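Local coordinates for 3-oxoacyl-[acyl-carrier-protein] synthase (Arabidopsis thaliana, PDB 2IX4) that catalyses the condensation steps of mitochondrial fatty acid synthesis, adding two carbons from malonyl-ACP to an acyl acceptor as a homodimer, at residues Ala62-Tyr67 against Ser208-Leu213; Ala77-Ser82 against Ala92-Asp97. One frame throughout, in Å; residues are numbered along the deposited sequence.

Contact 1: residues Ala62-Tyr67 against Ser208-Leu213; sequences AAFVPY and SSIDAL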
loop_
_atom_site.group_PDB
_atom_site.type_symbol
_atom_site.label_atom_id
_atom_site.label_comp_id
_atom_site.label_asym_id
_atom_site.label_seq_id
_atom_site.Cartn_x
_atom_site.Cartn_y
_atom_site.Cartn_z
ATOM N N ALA A 62 21.600 1.811 -14.339
ATOM C CA ALA A 62 20.170 1.600 -14.130
ATOM C C ALA A 62 19.535 0.960 -15.359
ATOM O O ALA A 62 20.112 0.989 -16.448
ATOM C CB ALA A 62 19.471 2.920 -13.781
ATOM N N ALA A 63 18.352 0.379 -15.174
ATOM C CA ALA A 63 17.625 -0.260 -16.267
ATOM C C ALA A 63 16.390 0.552 -16.625
ATOM O O ALA A 63 15.472 0.680 -15.819
ATOM C CB ALA A 63 17.243 -1.666 -15.883
ATOM N N PHE A 64 16.374 1.081 -17.847
ATOM C CA PHE A 64 15.379 2.065 -18.265
ATOM C C PHE A 64 14.361 1.515 -19.253
ATOM O O PHE A 64 14.709 0.775 -20.173
ATOM C CB PHE A 64 16.066 3.267 -18.929
ATOM C CG PHE A 64 16.937 4.070 -18.004
ATOM C CD1 PHE A 64 18.284 3.757 -17.852
ATOM C CD2 PHE A 64 16.417 5.152 -17.305
ATOM C CE1 PHE A 64 19.102 4.503 -17.004
ATOM C CE2 PHE A 64 17.224 5.905 -16.458
ATOM C CZ PHE A 64 18.571 5.574 -16.305
ATOM N N VAL A 65 13.105 1.912 -19.073
ATOM C CA VAL A 65 12.078 1.693 -20.085
ATOM C C VAL A 65 12.431 2.525 -21.325
ATOM O O VAL A 65 12.695 3.721 -21.205
ATOM C CB VAL A 65 10.681 2.104 -19.555
ATOM C CG1 VAL A 65 9.673 2.224 -20.698
ATOM C CG2 VAL A 65 10.199 1.121 -18.492
ATOM N N PRO A 66 12.456 1.890 -22.516
ATOM C CA PRO A 66 12.674 2.649 -23.748
ATOM C C PRO A 66 11.445 3.465 -24.158
ATOM O O PRO A 66 10.354 2.909 -24.334
ATOM C CB PRO A 66 12.979 1.563 -24.786
ATOM C CG PRO A 66 12.292 0.357 -24.284
ATOM C CD PRO A 66 12.301 0.445 -22.779
ATOM N N TYR A 67 11.635 4.775 -24.298
ATOM C CA TYR A 67 10.573 5.691 -24.713
ATOM C C TYR A 67 10.614 5.891 -26.219
ATOM O O TYR A 67 11.673 5.785 -26.830
ATOM C CB TYR A 67 10.741 7.050 -24.026
ATOM C CG TYR A 67 10.266 7.130 -22.585
ATOM C CD1 TYR A 67 9.436 8.169 -22.167
ATOM C CD2 TYR A 67 10.661 6.184 -21.638
ATOM C CE1 TYR A 67 9.003 8.257 -20.846
ATOM C CE2 TYR A 67 10.231 6.266 -20.318
ATOM C CZ TYR A 67 9.403 7.305 -19.930
ATOM O OH TYR A 67 8.976 7.389 -18.623
ATOM N N SER A 208 8.558 3.844 -11.059
ATOM C CA SER A 208 9.413 4.711 -11.846
ATOM C C SER A 208 10.200 5.555 -10.872
ATOM O O SER A 208 9.866 6.711 -10.613
ATOM C CB SER A 208 8.595 5.589 -12.779
ATOM O OG SER A 208 9.456 6.269 -13.670
ATOM N N SER A 209 11.245 4.957 -10.321
ATOM C CA SER A 209 11.994 5.580 -9.247
ATOM C C SER A 209 13.476 5.740 -9.593
ATOM O O SER A 209 14.334 5.652 -8.717
ATOM C CB SER A 209 11.808 4.773 -7.956
ATOM O OG SER A 209 11.919 5.611 -6.819
ATOM N N ILE A 210 13.779 5.979 -10.870
ATOM C CA ILE A 210 15.152 6.306 -11.262
ATOM C C ILE A 210 15.320 7.822 -11.318
ATOM O O ILE A 210 14.939 8.471 -12.293
ATOM C CB ILE A 210 15.603 5.642 -12.594
ATOM C CG1 ILE A 210 15.361 4.128 -12.563
ATOM C CG2 ILE A 210 17.089 5.945 -12.855
ATOM C CD1 ILE A 210 15.624 3.426 -13.883
ATOM N N ASP A 211 15.885 8.368 -10.246
ATOM C CA ASP A 211 16.083 9.803 -10.091
ATOM C C ASP A 211 17.142 10.042 -9.025
ATOM O O ASP A 211 17.513 9.117 -8.299
ATOM C CB ASP A 211 14.768 10.501 -9.708
ATOM C CG ASP A 211 14.073 9.840 -8.524
ATOM O OD1 ASP A 211 14.556 9.966 -7.377
ATOM O OD2 ASP A 211 13.029 9.196 -8.744
ATOM N N ALA A 212 17.601 11.287 -8.929
ATOM C CA ALA A 212 18.711 11.665 -8.054
ATOM C C ALA A 212 18.602 11.128 -6.630
ATOM O O ALA A 212 19.507 10.439 -6.151
ATOM C CB ALA A 212 18.863 13.174 -8.031
ATOM N N LEU A 213 17.492 11.437 -5.964
ATOM C CA LEU A 213 17.333 11.099 -4.554
ATOM C C LEU A 213 17.116 9.606 -4.312
ATOM O O LEU A 213 17.567 9.070 -3.299
ATOM C CB LEU A 213 16.218 11.931 -3.911
ATOM C CG LEU A 213 16.233 12.023 -2.383
ATOM C CD1 LEU A 213 17.627 12.401 -1.853
ATOM C CD2 LEU A 213 15.171 13.006 -1.889
#
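I210 reaches across to A62, A63 and F64, and its side chain fills the notch that these three residues form. Its CB starts the approach, 4.2 Å from CE2 of the F64 ring. There the chain forks. The CG2 methyl, anti to the backbone N, runs up to the outer end of the phenyl group and lies 3.6 Å from F64 CE2, with F64 CZ close behind. The other branch leaves through CG1, beside the backbone N (chi1 -53°), and carries CD1 over a face of the ring. This CD1 makes a CH-pi contact 23° off the ring normal, displaced toward the CD2-CE2 rim. The same methyl ends against backbone and side chain together, 3.4 Å from A63 O and 3.9 Å from A62 CB. A serine in place of F64 would probably leave both I210 methyls without their aromatic wall and R33 without its cation-pi partner. No hydrogen bond crosses here; E250 instead ties the two segments through V65 N and S208 OG. In this thiolase-fold enzyme the arrangement is plain apolar packing, joining the loop between core strand 200-207 and helix 212-220 to the small antiparallel sheet of strands 32-34 and 61-63.

Contact 2: residues Ala77-Ser82 against Ala92-Asp97; sequences ALWLNS and AVCAAD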
loop_
_atom_site.group_PDB
_atom_site.type_symbol
_atom_site.label_atom_id
_atom_site.label_comp_id
_atom_site.label_asym_id
_atom_site.label_seq_id
_atom_site.Cartn_x
_atom_site.Cartn_y
_atom_site.Cartn_z
ATOM N N ALA A 77 3.642 10.450 -24.941
ATOM C CA ALA A 77 2.584 11.282 -25.517
ATOM C C ALA A 77 1.208 10.614 -25.445
ATOM O O ALA A 77 0.171 11.280 -25.574
ATOM C CB ALA A 77 2.922 11.642 -26.962
ATOM N N LEU A 78 1.207 9.299 -25.247
ATOM C CA LEU A 78 -0.023 8.518 -25.194
ATOM C C LEU A 78 -0.431 8.179 -23.761
ATOM O O LEU A 78 -1.623 8.120 -23.451
ATOM C CB LEU A 78 0.140 7.232 -26.011
ATOM C CG LEU A 78 -1.081 6.355 -26.312
ATOM C CD1 LEU A 78 -2.097 7.086 -27.192
ATOM C CD2 LEU A 78 -0.633 5.061 -26.979
ATOM N N TRP A 79 0.558 7.966 -22.896
ATOM C CA TRP A 79 0.309 7.442 -21.551
ATOM C C TRP A 79 0.575 8.445 -20.432
ATOM O O TRP A 79 0.098 8.267 -19.308
ATOM C CB TRP A 79 1.131 6.170 -21.314
ATOM C CG TRP A 79 0.887 5.105 -22.346
ATOM C CD1 TRP A 79 1.769 4.663 -23.291
ATOM C CD2 TRP A 79 -0.323 4.361 -22.547
ATOM N NE1 TRP A 79 1.187 3.689 -24.063
ATOM C CE2 TRP A 79 -0.098 3.484 -23.630
ATOM C CE3 TRP A 79 -1.575 4.350 -21.915
ATOM C CZ2 TRP A 79 -1.080 2.602 -24.099
ATOM C CZ3 TRP A 79 -2.552 3.473 -22.384
ATOM C CH2 TRP A 79 -2.295 2.612 -23.465
ATOM N N LEU A 80 1.341 9.486 -20.742
ATOM C CA LEU A 80 1.649 10.538 -19.777
ATOM C C LEU A 80 1.144 11.883 -20.292
ATOM O O LEU A 80 1.875 12.873 -20.286
ATOM C CB LEU A 80 3.158 10.588 -19.487
ATOM C CG LEU A 80 3.859 9.323 -18.972
ATOM C CD1 LEU A 80 5.360 9.545 -18.866
ATOM C CD2 LEU A 80 3.298 8.892 -17.636
ATOM N N ASN A 81 -0.117 11.903 -20.721
ATOM C CA ASN A 81 -0.721 13.071 -21.367
ATOM C C ASN A 81 -1.632 13.896 -20.452
ATOM O O ASN A 81 -2.515 14.616 -20.923
ATOM C CB ASN A 81 -1.475 12.644 -22.639
ATOM C CG ASN A 81 -2.641 11.695 -22.355
ATOM O OD1 ASN A 81 -2.697 11.032 -21.312
ATOM N ND2 ASN A 81 -3.575 11.620 -23.299
ATOM N N SER A 82 -1.406 13.788 -19.147
ATOM C CA SER A 82 -2.201 14.503 -18.153
ATOM C C SER A 82 -1.314 15.031 -17.030
ATOM O O SER A 82 -0.277 14.442 -16.717
ATOM C CB SER A 82 -3.292 13.586 -17.589
ATOM O OG SER A 82 -3.871 14.130 -16.416
ATOM N N ALA A 92 1.643 1.741 -15.557
ATOM C CA ALA A 92 0.579 0.835 -15.140
ATOM C C ALA A 92 -0.591 0.870 -16.111
ATOM O O ALA A 92 -1.131 -0.173 -16.462
ATOM C CB ALA A 92 0.114 1.172 -13.734
ATOM N N VAL A 93 -0.974 2.067 -16.544
ATOM C CA VAL A 93 -2.076 2.219 -17.493
ATOM C C VAL A 93 -1.712 1.565 -18.825
ATOM O O VAL A 93 -2.523 0.846 -19.407
ATOM C CB VAL A 93 -2.497 3.704 -17.670
ATOM C CG1 VAL A 93 -3.529 3.858 -18.792
ATOM C CG2 VAL A 93 -3.057 4.253 -16.365
ATOM N N CYS A 94 -0.484 1.805 -19.284
ATOM C CA CYS A 94 0.041 1.181 -20.503
ATOM C C CYS A 94 -0.029 -0.348 -20.426
ATOM O O CYS A 94 -0.552 -1.001 -21.332
ATOM C CB CYS A 94 1.484 1.638 -20.754
ATOM S SG CYS A 94 2.259 0.914 -22.212
ATOM N N ALA A 95 0.492 -0.900 -19.332
ATOM C CA ALA A 95 0.492 -2.343 -19.103
ATOM C C ALA A 95 -0.918 -2.909 -18.927
ATOM O O ALA A 95 -1.223 -3.992 -19.437
ATOM C CB ALA A 95 1.363 -2.689 -17.903
ATOM N N ALA A 96 -1.770 -2.175 -18.208
ATOM C CA ALA A 96 -3.149 -2.603 -17.975
ATOM C C ALA A 96 -3.936 -2.661 -19.275
ATOM O O ALA A 96 -4.733 -3.576 -19.475
ATOM C CB ALA A 96 -3.842 -1.695 -16.973
ATOM N N ASP A 97 -3.695 -1.693 -20.158
ATOM C CA ASP A 97 -4.359 -1.648 -21.460
ATOM C C ASP A 97 -4.001 -2.851 -22.328
ATOM O O ASP A 97 -4.863 -3.404 -23.020
ATOM C CB ASP A 97 -4.014 -0.357 -22.202
ATOM C CG ASP A 97 -4.925 -0.112 -23.391
ATOM O OD1 ASP A 97 -4.444 -0.223 -24.539
ATOM O OD2 ASP A 97 -6.126 0.172 -23.173
#
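W79 lays its indole against one side of helix 87-102, and almost all of the contact passes through that ring. The aromatic interactions centre on C94. Its CB stands 3.7 Å from the centroid of the five-membered ring and 6° off the normal, a CH-pi contact nearly straight above the pyrrole. The sulfur follows on the same face: with SG anti to the backbone N (chi1 179°), it is swung out over the nitrogen side of the indole, 3.5 Å from W79 NE1, as a sulfur-aromatic contact. C94 CA lies over the middle of the whole ring system, so the helix backbone itself comes down onto the indole. On the opposite face, toward the rim, sits CD2 of L78, the preceding residue.

The pattern is an aromatic side chain from the last residue of a short, one-turn helix, 76-79, set against a longer helix that packs on strands 200-207 and 251-259 of the thiolase-fold core.

An apolar contact lies beside that of C94: V93 CG1 touches the benzo part at W79 CE3, 3.7 Å away.

The polar element is D97, whose CB comes within 3.7 Å of W79 CH2. Its carboxylate OD1 lies in the ring plane at the indole's edge, 3.7 Å from the same W79 CH2. OD1 also forms a salt bridge with R101, and OD2 a hydrogen bond with the Y166 hydroxyl.

Overall arrangement
Contact 1 is the deeper of the two, made mostly by buried residues, its centre about 14 Å from the centre of the chain against about 18 Å for contact 2, which lies on a partly exposed flank away from the annotated sites. Place and chemistry go together. In contact 1 an aliphatic branch from a buried loop residue meets a phenyl group, whereas in contact 2 an indole takes a cysteine on its face and a carboxylate at its edge. Helix 87-102 serves both, for Y91 and N87 border contact 1. Nested within the loop that contact 1 closes, contact 2 touches it where Y67 OH packs on L80 CD1.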